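Card1 endonuclease domain-containing protein (Vibrio cholerae, PDB 1XMX) is of experimentally uncharacterised function but probably binds nucleic acid, its C-terminal part belonging to the Card1-like endonucleases of the PD-(D/E)XK clan. Local coordinates at residues Asp140-Ala145 with Ala297-Asn302; Asp267-Ile272 with Trp378-Gly383; Asn301-Ile306 with Gly334-Ala339. One frame throughout, in Å; residues are numbered along the deposited sequence.

Contact 1: Asp140-Ala145 with Ala297-Asn302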
loop_
_atom_site.group_PDB
_atom_site.type_symbol
_atom_site.label_atom_id
_atom_site.label_comp_id
_atom_site.label_asym_id
_atom_site.label_seq_id
_atom_site.Cartn_x
_atom_site.Cartn_y
_atom_site.Cartn_z
ATOM N N ASP A 140 8.395 -4.446 11.135
ATOM C CA ASP A 140 7.715 -4.192 9.885
ATOM C C ASP A 140 7.689 -5.471 9.072
ATOM O O ASP A 140 8.611 -5.749 8.334
ATOM C CB ASP A 140 8.470 -3.078 9.143
ATOM C CG ASP A 140 8.440 -1.751 9.922
ATOM O OD1 ASP A 140 7.390 -1.550 10.522
ATOM O OD2 ASP A 140 9.438 -0.964 9.966
ATOM N N ARG A 141 6.618 -6.246 9.208
ATOM C CA ARG A 141 6.531 -7.618 8.691
ATOM C C ARG A 141 5.340 -7.862 7.770
ATOM O O ARG A 141 5.418 -8.647 6.830
ATOM C CB ARG A 141 6.398 -8.600 9.862
ATOM C CG ARG A 141 7.590 -8.600 10.858
ATOM C CD ARG A 141 8.842 -8.970 10.194
ATOM N NE ARG A 141 9.911 -9.022 11.189
ATOM C CZ ARG A 141 11.183 -9.274 10.911
ATOM N NH1 ARG A 141 11.558 -9.461 9.651
ATOM N NH2 ARG A 141 12.079 -9.326 11.905
ATOM N N ILE A 142 4.207 -7.258 8.079
ATOM C CA ILE A 142 2.995 -7.405 7.258
ATOM C C ILE A 142 3.240 -7.019 5.792
ATOM O O ILE A 142 4.016 -6.093 5.479
ATOM C CB ILE A 142 1.798 -6.628 7.905
ATOM C CG1 ILE A 142 0.444 -7.217 7.482
ATOM C CG2 ILE A 142 1.881 -5.100 7.681
ATOM C CD1 ILE A 142 -0.651 -6.254 7.719
ATOM N N THR A 143 2.624 -7.775 4.871
ATOM C CA THR A 143 2.782 -7.516 3.451
ATOM C C THR A 143 1.587 -6.785 2.888
ATOM O O THR A 143 0.565 -6.674 3.535
ATOM C CB THR A 143 2.877 -8.822 2.697
ATOM O OG1 THR A 143 1.651 -9.540 2.912
ATOM C CG2 THR A 143 4.065 -9.605 3.187
ATOM N N ILE A 144 1.721 -6.288 1.658
ATOM C CA ILE A 144 0.579 -5.733 0.858
ATOM C C ILE A 144 -0.576 -6.726 0.746
ATOM O O ILE A 144 -1.747 -6.357 0.872
ATOM C CB ILE A 144 1.032 -5.359 -0.590
ATOM C CG1 ILE A 144 2.112 -4.286 -0.545
ATOM C CG2 ILE A 144 -0.207 -4.917 -1.475
ATOM C CD1 ILE A 144 3.051 -4.228 -1.742
ATOM N N ALA A 145 -0.241 -7.988 0.509
ATOM C CA ALA A 145 -1.236 -9.037 0.315
ATOM C C ALA A 145 -2.070 -9.178 1.543
ATOM O O ALA A 145 -3.306 -9.298 1.459
ATOM C CB ALA A 145 -0.560 -10.315 0.002
ATOM N N ALA A 297 2.610 -0.171 -5.189
ATOM C CA ALA A 297 2.116 -0.291 -3.825
ATOM C C ALA A 297 3.290 -0.656 -2.924
ATOM O O ALA A 297 4.106 -1.504 -3.294
ATOM C CB ALA A 297 1.064 -1.380 -3.740
ATOM N N THR A 298 3.360 -0.024 -1.745
ATOM C CA THR A 298 4.308 -0.410 -0.685
ATOM C C THR A 298 3.623 -0.510 0.681
ATOM O O THR A 298 2.506 -0.012 0.881
ATOM C CB THR A 298 5.474 0.579 -0.532
ATOM O OG1 THR A 298 4.956 1.866 -0.194
ATOM C CG2 THR A 298 6.232 0.730 -1.808
ATOM N N VAL A 299 4.272 -1.198 1.613
ATOM C CA VAL A 299 3.954 -1.008 3.030
ATOM C C VAL A 299 5.240 -0.435 3.650
ATOM O O VAL A 299 6.355 -0.970 3.421
ATOM C CB VAL A 299 3.508 -2.343 3.750
ATOM C CG1 VAL A 299 3.151 -2.077 5.237
ATOM C CG2 VAL A 299 2.306 -2.964 3.058
ATOM N N VAL A 300 5.079 0.600 4.482
ATOM C CA VAL A 300 6.183 1.256 5.127
ATOM C C VAL A 300 5.772 1.551 6.548
ATOM O O VAL A 300 4.756 2.173 6.750
ATOM C CB VAL A 300 6.485 2.623 4.468
ATOM C CG1 VAL A 300 7.732 3.238 5.062
ATOM C CG2 VAL A 300 6.547 2.454 2.885
ATOM N N ASN A 301 6.591 1.129 7.524
ATOM C CA ASN A 301 6.270 1.268 8.915
ATOM C C ASN A 301 4.854 0.766 9.186
ATOM O O ASN A 301 4.075 1.431 9.899
ATOM C CB ASN A 301 6.489 2.688 9.446
ATOM C CG ASN A 301 6.506 2.711 10.996
ATOM O OD1 ASN A 301 6.914 1.757 11.608
ATOM N ND2 ASN A 301 6.072 3.795 11.593
ATOM N N ASN A 302 4.543 -0.396 8.604
ATOM C CA ASN A 302 3.258 -1.042 8.774
ATOM C C ASN A 302 2.044 -0.226 8.268
ATOM O O ASN A 302 0.917 -0.569 8.616
ATOM C CB ASN A 302 3.033 -1.475 10.232
ATOM C CG ASN A 302 3.965 -2.582 10.658
ATOM O OD1 ASN A 302 4.133 -3.590 9.953
ATOM N ND2 ASN A 302 4.609 -2.399 11.818
HETATM O O HOH W 1 3.984 -6.127 10.669
#

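Contact 2: Asp267-Ile272 with Trp378-Gly383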
loop_
_atom_site.group_PDB
_atom_site.type_symbol
_atom_site.label_atom_id
_atom_site.label_comp_id
_atom_site.label_asym_id
_atom_site.label_seq_id
_atom_site.Cartn_x
_atom_site.Cartn_y
_atom_site.Cartn_z
ATOM N N ASP A 267 16.861 -0.529 -0.152
ATOM C CA ASP A 267 18.198 -1.025 0.217
ATOM C C ASP A 267 18.725 -0.296 1.460
ATOM O O ASP A 267 19.457 -0.868 2.225
ATOM C CB ASP A 267 19.190 -0.832 -0.944
ATOM C CG ASP A 267 18.870 -1.724 -2.157
ATOM O OD1 ASP A 267 18.239 -2.786 -1.974
ATOM O OD2 ASP A 267 19.259 -1.378 -3.295
ATOM N N ASP A 268 18.366 0.966 1.675
ATOM C CA ASP A 268 18.859 1.660 2.851
ATOM C C ASP A 268 17.808 2.065 3.876
ATOM O O ASP A 268 18.175 2.712 4.855
ATOM C CB ASP A 268 19.597 2.920 2.460
ATOM C CG ASP A 268 20.856 2.634 1.684
ATOM O OD1 ASP A 268 21.629 1.719 2.078
ATOM O OD2 ASP A 268 21.059 3.313 0.648
ATOM N N MET A 269 16.532 1.726 3.633
ATOM C CA MET A 269 15.399 2.134 4.471
ATOM C C MET A 269 14.642 0.877 4.782
ATOM O O MET A 269 13.686 0.577 4.071
ATOM C CB MET A 269 14.374 3.015 3.689
ATOM C CG MET A 269 14.493 4.565 3.823
ATOM S SD MET A 269 13.019 5.590 3.534
ATOM C CE MET A 269 12.087 4.915 4.773
ATOM N N PRO A 270 15.066 0.110 5.798
ATOM C CA PRO A 270 14.311 -1.131 6.154
ATOM C C PRO A 270 12.843 -0.944 6.541
ATOM O O PRO A 270 12.129 -1.929 6.565
ATOM C CB PRO A 270 15.098 -1.745 7.341
ATOM C CG PRO A 270 15.933 -0.605 7.902
ATOM C CD PRO A 270 16.237 0.317 6.662
ATOM N N THR A 271 12.377 0.274 6.825
ATOM C CA THR A 271 10.928 0.475 7.091
ATOM C C THR A 271 10.075 0.175 5.848
ATOM O O THR A 271 8.908 0.011 5.958
ATOM C CB THR A 271 10.599 1.914 7.606
ATOM O OG1 THR A 271 11.149 2.893 6.696
ATOM C CG2 THR A 271 11.181 2.160 9.006
ATOM N N ILE A 272 10.666 0.118 4.652
ATOM C CA ILE A 272 9.881 -0.225 3.464
ATOM C C ILE A 272 9.931 -1.730 3.422
ATOM O O ILE A 272 10.938 -2.316 3.063
ATOM C CB ILE A 272 10.497 0.367 2.172
ATOM C CG1 ILE A 272 10.657 1.890 2.306
ATOM C CG2 ILE A 272 9.648 -0.009 0.945
ATOM C CD1 ILE A 272 11.407 2.529 1.198
ATOM N N TRP A 378 9.006 11.090 1.452
ATOM C CA TRP A 378 7.611 10.675 1.678
ATOM C C TRP A 378 7.655 9.470 2.589
ATOM O O TRP A 378 6.892 9.407 3.589
ATOM C CB TRP A 378 6.916 10.279 0.381
ATOM C CG TRP A 378 5.431 10.005 0.480
ATOM C CD1 TRP A 378 4.478 10.787 1.083
ATOM C CD2 TRP A 378 4.747 8.890 -0.093
ATOM N NE1 TRP A 378 3.222 10.167 0.978
ATOM C CE2 TRP A 378 3.375 9.018 0.231
ATOM C CE3 TRP A 378 5.159 7.775 -0.834
ATOM C CZ2 TRP A 378 2.435 8.094 -0.193
ATOM C CZ3 TRP A 378 4.228 6.853 -1.218
ATOM C CH2 TRP A 378 2.869 7.035 -0.920
ATOM N N PHE A 379 8.596 8.560 2.300
ATOM C CA PHE A 379 8.713 7.324 3.091
ATOM C C PHE A 379 9.279 7.540 4.502
ATOM O O PHE A 379 8.970 6.755 5.416
ATOM C CB PHE A 379 9.587 6.304 2.401
ATOM C CG PHE A 379 9.002 5.752 1.118
ATOM C CD1 PHE A 379 7.637 5.457 1.020
ATOM C CD2 PHE A 379 9.818 5.526 0.002
ATOM C CE1 PHE A 379 7.100 4.888 -0.156
ATOM C CE2 PHE A 379 9.274 4.949 -1.186
ATOM C CZ PHE A 379 7.921 4.641 -1.263
ATOM N N LYS A 380 10.165 8.525 4.658
ATOM C CA LYS A 380 10.671 8.913 5.976
ATOM C C LYS A 380 9.520 9.412 6.845
ATOM O O LYS A 380 9.448 9.053 8.024
ATOM C CB LYS A 380 11.775 9.973 5.917
ATOM C CG LYS A 380 13.025 9.474 5.145
ATOM C CD LYS A 380 14.301 10.193 5.551
ATOM C CE LYS A 380 15.041 10.707 4.285
ATOM N NZ LYS A 380 16.445 11.135 4.512
ATOM N N ALA A 381 8.650 10.231 6.263
ATOM C CA ALA A 381 7.477 10.724 6.973
ATOM C C ALA A 381 6.583 9.623 7.508
ATOM O O ALA A 381 5.833 9.869 8.440
ATOM C CB ALA A 381 6.710 11.760 6.160
ATOM N N ALA A 382 6.692 8.391 7.005
ATOM C CA ALA A 382 5.954 7.280 7.621
ATOM C C ALA A 382 6.408 6.916 9.066
ATOM O O ALA A 382 5.714 6.159 9.768
ATOM C CB ALA A 382 5.967 5.990 6.701
ATOM N N GLY A 383 7.576 7.421 9.490
ATOM C CA GLY A 383 8.152 7.086 10.819
ATOM C C GLY A 383 8.732 5.683 10.884
ATOM O O GLY A 383 8.887 5.023 9.877
HETATM O O HOH W 2 9.945 5.232 7.359
#

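Contact 3: Asn301-Ile306 with Gly334-Ala339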
loop_
_atom_site.group_PDB
_atom_site.type_symbol
_atom_site.label_atom_id
_atom_site.label_comp_id
_atom_site.label_asym_id
_atom_site.label_seq_id
_atom_site.Cartn_x
_atom_site.Cartn_y
_atom_site.Cartn_z
ATOM N N ASN A 301 6.591 1.129 7.524
ATOM C CA ASN A 301 6.270 1.268 8.915
ATOM C C ASN A 301 4.854 0.766 9.186
ATOM O O ASN A 301 4.075 1.431 9.899
ATOM C CB ASN A 301 6.489 2.688 9.446
ATOM C CG ASN A 301 6.506 2.711 10.996
ATOM O OD1 ASN A 301 6.914 1.757 11.608
ATOM N ND2 ASN A 301 6.072 3.795 11.593
ATOM N N ASN A 302 4.543 -0.396 8.604
ATOM C CA ASN A 302 3.258 -1.042 8.774
ATOM C C ASN A 302 2.044 -0.226 8.268
ATOM O O ASN A 302 0.917 -0.569 8.616
ATOM C CB ASN A 302 3.033 -1.475 10.232
ATOM C CG ASN A 302 3.965 -2.582 10.658
ATOM O OD1 ASN A 302 4.133 -3.590 9.953
ATOM N ND2 ASN A 302 4.609 -2.399 11.818
ATOM N N LYS A 303 2.288 0.850 7.482
ATOM C CA LYS A 303 1.233 1.648 6.825
ATOM C C LYS A 303 1.244 1.437 5.273
ATOM O O LYS A 303 2.312 1.548 4.619
ATOM C CB LYS A 303 1.467 3.110 7.106
ATOM C CG LYS A 303 1.653 3.434 8.522
ATOM C CD LYS A 303 2.024 4.893 8.739
ATOM C CE LYS A 303 2.417 5.047 10.187
ATOM N NZ LYS A 303 2.736 6.420 10.473
ATOM N N LEU A 304 0.069 1.169 4.688
ATOM C CA LEU A 304 -0.032 0.961 3.203
ATOM C C LEU A 304 0.221 2.278 2.508
ATOM O O LEU A 304 -0.390 3.286 2.871
ATOM C CB LEU A 304 -1.415 0.446 2.810
ATOM C CG LEU A 304 -1.599 0.098 1.326
ATOM C CD1 LEU A 304 -0.811 -1.203 0.930
ATOM C CD2 LEU A 304 -3.068 0.005 0.979
ATOM N N HIS A 305 1.173 2.285 1.571
ATOM C CA HIS A 305 1.481 3.471 0.742
ATOM C C HIS A 305 1.224 3.122 -0.723
ATOM O O HIS A 305 1.851 2.195 -1.268
ATOM C CB HIS A 305 2.945 3.846 0.838
ATOM C CG HIS A 305 3.288 4.600 2.080
ATOM N ND1 HIS A 305 3.087 4.078 3.345
ATOM C CD2 HIS A 305 3.769 5.847 2.257
ATOM C CE1 HIS A 305 3.461 4.969 4.246
ATOM N NE2 HIS A 305 3.893 6.050 3.613
ATOM N N ILE A 306 0.297 3.854 -1.334
ATOM C CA ILE A 306 -0.030 3.673 -2.755
ATOM C C ILE A 306 0.427 4.852 -3.627
ATOM O O ILE A 306 0.162 6.043 -3.346
ATOM C CB ILE A 306 -1.561 3.545 -2.977
ATOM C CG1 ILE A 306 -2.143 2.406 -2.168
ATOM C CG2 ILE A 306 -1.894 3.256 -4.514
ATOM C CD1 ILE A 306 -3.685 2.590 -2.085
ATOM N N GLY A 334 -7.082 1.731 5.350
ATOM C CA GLY A 334 -7.625 2.330 6.548
ATOM C C GLY A 334 -6.972 3.615 6.897
ATOM O O GLY A 334 -6.432 4.290 6.035
ATOM N N LEU A 335 -7.013 3.962 8.176
ATOM C CA LEU A 335 -6.743 5.325 8.595
ATOM C C LEU A 335 -5.292 5.771 8.480
ATOM O O LEU A 335 -5.009 6.963 8.379
ATOM C CB LEU A 335 -7.189 5.547 10.037
ATOM C CG LEU A 335 -8.651 5.419 10.452
ATOM C CD1 LEU A 335 -8.836 5.878 11.923
ATOM C CD2 LEU A 335 -9.453 6.288 9.534
ATOM N N GLN A 336 -4.372 4.828 8.527
ATOM C CA GLN A 336 -2.953 5.167 8.477
ATOM C C GLN A 336 -2.438 5.111 7.024
ATOM O O GLN A 336 -1.253 5.411 6.770
ATOM C CB GLN A 336 -2.147 4.154 9.313
ATOM C CG GLN A 336 -1.940 4.471 10.816
ATOM C CD GLN A 336 -3.226 4.725 11.503
ATOM O OE1 GLN A 336 -4.028 3.793 11.733
ATOM N NE2 GLN A 336 -3.472 5.994 11.818
ATOM N N ALA A 337 -3.276 4.655 6.081
ATOM C CA ALA A 337 -2.755 4.527 4.704
ATOM C C ALA A 337 -2.429 5.894 4.055
ATOM O O ALA A 337 -3.002 6.953 4.387
ATOM C CB ALA A 337 -3.636 3.668 3.823
ATOM N N ARG A 338 -1.439 5.884 3.179
ATOM C CA ARG A 338 -0.992 7.123 2.518
ATOM C C ARG A 338 -0.937 6.931 1.009
ATOM O O ARG A 338 -0.680 5.841 0.531
ATOM C CB ARG A 338 0.369 7.537 3.039
ATOM C CG ARG A 338 0.166 8.335 4.304
ATOM C CD ARG A 338 1.298 8.422 5.319
ATOM N NE ARG A 338 2.656 8.273 4.817
ATOM C CZ ARG A 338 3.495 9.253 4.460
ATOM N NH1 ARG A 338 3.160 10.553 4.461
ATOM N NH2 ARG A 338 4.678 8.891 4.067
ATOM N N ALA A 339 -1.178 8.000 0.269
ATOM C CA ALA A 339 -1.138 7.903 -1.182
ATOM C C ALA A 339 -0.495 9.119 -1.856
ATOM O O ALA A 339 -0.604 10.263 -1.421
ATOM C CB ALA A 339 -2.573 7.602 -1.778
#

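Contact 1: Asp140-Ala145 with Ala297-Asn302
Val299 is the knob of this contact, its two methyls spread against the segment that leads into helix 144-150. CG1 of Val299 meets CG2 of Ile142 at 4.1 Å, the two side chains crossing at about a right angle. The other branch, CG2, comes within 3.7 Å of the backbone N of Ile144. That isoleucine runs past Val299 in the opposite direction: its CG1 rubs the same CG2, and its CD1 lands 3.3 Å from the carbonyl O of Ala297. CG1 of Ile142 is anti to the backbone N (chi1 -155°); its CG2 is the branch that meets the strand and also touches Asn302 OD1 at 3.5 Å. Beyond it the packing turns polar. Asp140 OD1 sits over CA of Asn301 at 3.4 Å, its carboxylate steeply turned against the Asn302 amide, while a water donates to Asn302 OD1 (2.6 Å) and accepts from Ile142 N. Asp123 and Gln139 hold Asn302 ND2. Thr143 is the N-cap of helix 144-150, its OG1 bonded to Asp146 N, and the helix start packs on strand 288-300 of the endonuclease-like sheet. Strand 272-276 runs alongside, with Gln273 bonded to both segments, while helix 15-22 packs on Ile142 and Asn302.

Contact 2: Asp267-Ile272 with Trp378-Gly383
The turn from Met269 to Ile272 faces Phe379 on the helix and Gly383, the last residue of a second turn; both are type I beta turns. The first is closed by Ile272 N to Met269 O; the second, from Lys380 to Gly383, carries the chain on from helix 371-380 and is closed by Gly383 N to Lys380 O. Gly383 leaves helical geometry with a positive phi of 74°. The backbones stay well apart, 7.6 Å between the CA atoms of Ile272 and Phe379, and no direct hydrogen bond joins them.

Side chains and one water fill the interval. Met269 reaches across with its thioether, SD lying 3.7 Å from CB of Phe379. A bend at chi3 (61°) then brings CE back to within 3.7 Å of Phe379 O, so the methionine lies across the root of the phenylalanine rather than on its ring. Ile272 meets the ring itself: its side chain crosses it at about a right angle and sets CD1 3.6 Å from Phe379 CD2; CG1 stands above one ring face, displaced toward the rim. Thr271 handles the polar part. Its OG1 donates to a water at 2.7 Å, and the water in turn donates hydrogen bonds to Phe379 O and Gly383 O, tying the loop to both carbonyls. Nearby, CG2 of Thr271 brushes Gly383 O at 3.8 Å.

This is packing within the endonuclease-like part of the chain: the loop leaving helix 243-266 meets the C-terminal helix 371-380. Beneath them lies strand 288-300, where Thr298 and Val300 touch Phe379, and helix 243-266 adds Val262 to the phenylalanine and Ile265 to Ile272.

Contact 3: Asn301-Ile306 with Gly334-Ala339
Leu304 and Ile306, on either side of His305 in the chain, hold Arg338 by two nearly straight backbone hydrogen bonds of a parallel ladder: Arg338 N gives to Leu304 O at 2.8 Å, and Ile306 N to Arg338 O at 2.9 Å. The His305 and Arg338 side chains lie side by side on one sheet face and add a third bond. NH2 of Arg338 donates to His305 NE2 at 3.0 Å, close to the ring plane but well bent at the hydrogen (136°). On the other side of the imidazole, ND1 donates to Lys303 O at 2.9 Å, approaching from above that carbonyl's plane; two bonds thus fix the ring's rotation. A bend at chi3 (27°) brings NE back toward the ring; the guanidinium plane is steeply inclined to the imidazole, while CB lies over the ring face in a CH-pi contact, 4.0 Å from the centroid.

On the opposite sheet face the contact is apolar, with Ile306 CB 4.3 Å from Ala339 CB. Leu304 CB meets Ala337 CB, and Lys303 CG rests on Gln336 CB at 3.9 Å; the lysine amine goes on to Asn121 O and Ala382 O. Helix 321-333, which links the two strands in a beta-alpha-beta crossover, packs on Leu304, Ala337 and Ala339. Trp378 of helix 371-380 covers the face bearing His305 and Arg338, edge-to-face with the first and cation-pi with the second, and strand 288-300 flanks 303-310.

In the fold
Contacts 1 and 3 lie about 8 Å apart between centres and share Asn301 and Asn302, the tight turn joining strands 288-300 and 303-310; contact 2 is about 11 and 12 Å from them. Thr298 N bonds to His305 O across this hairpin, while Asn301 gives its N to Thr271 O and its ND2 to Ala382 O, tying the turn to both segments of contact 2. Along the chain the order is 140-145, 267-272, 297-306, 334-339, 378-383. The mixed sheet with helices on both faces is consistent with a PD-(D/E)XK nuclease core; contact 1 joins that core to the segment following the N-terminal sheet.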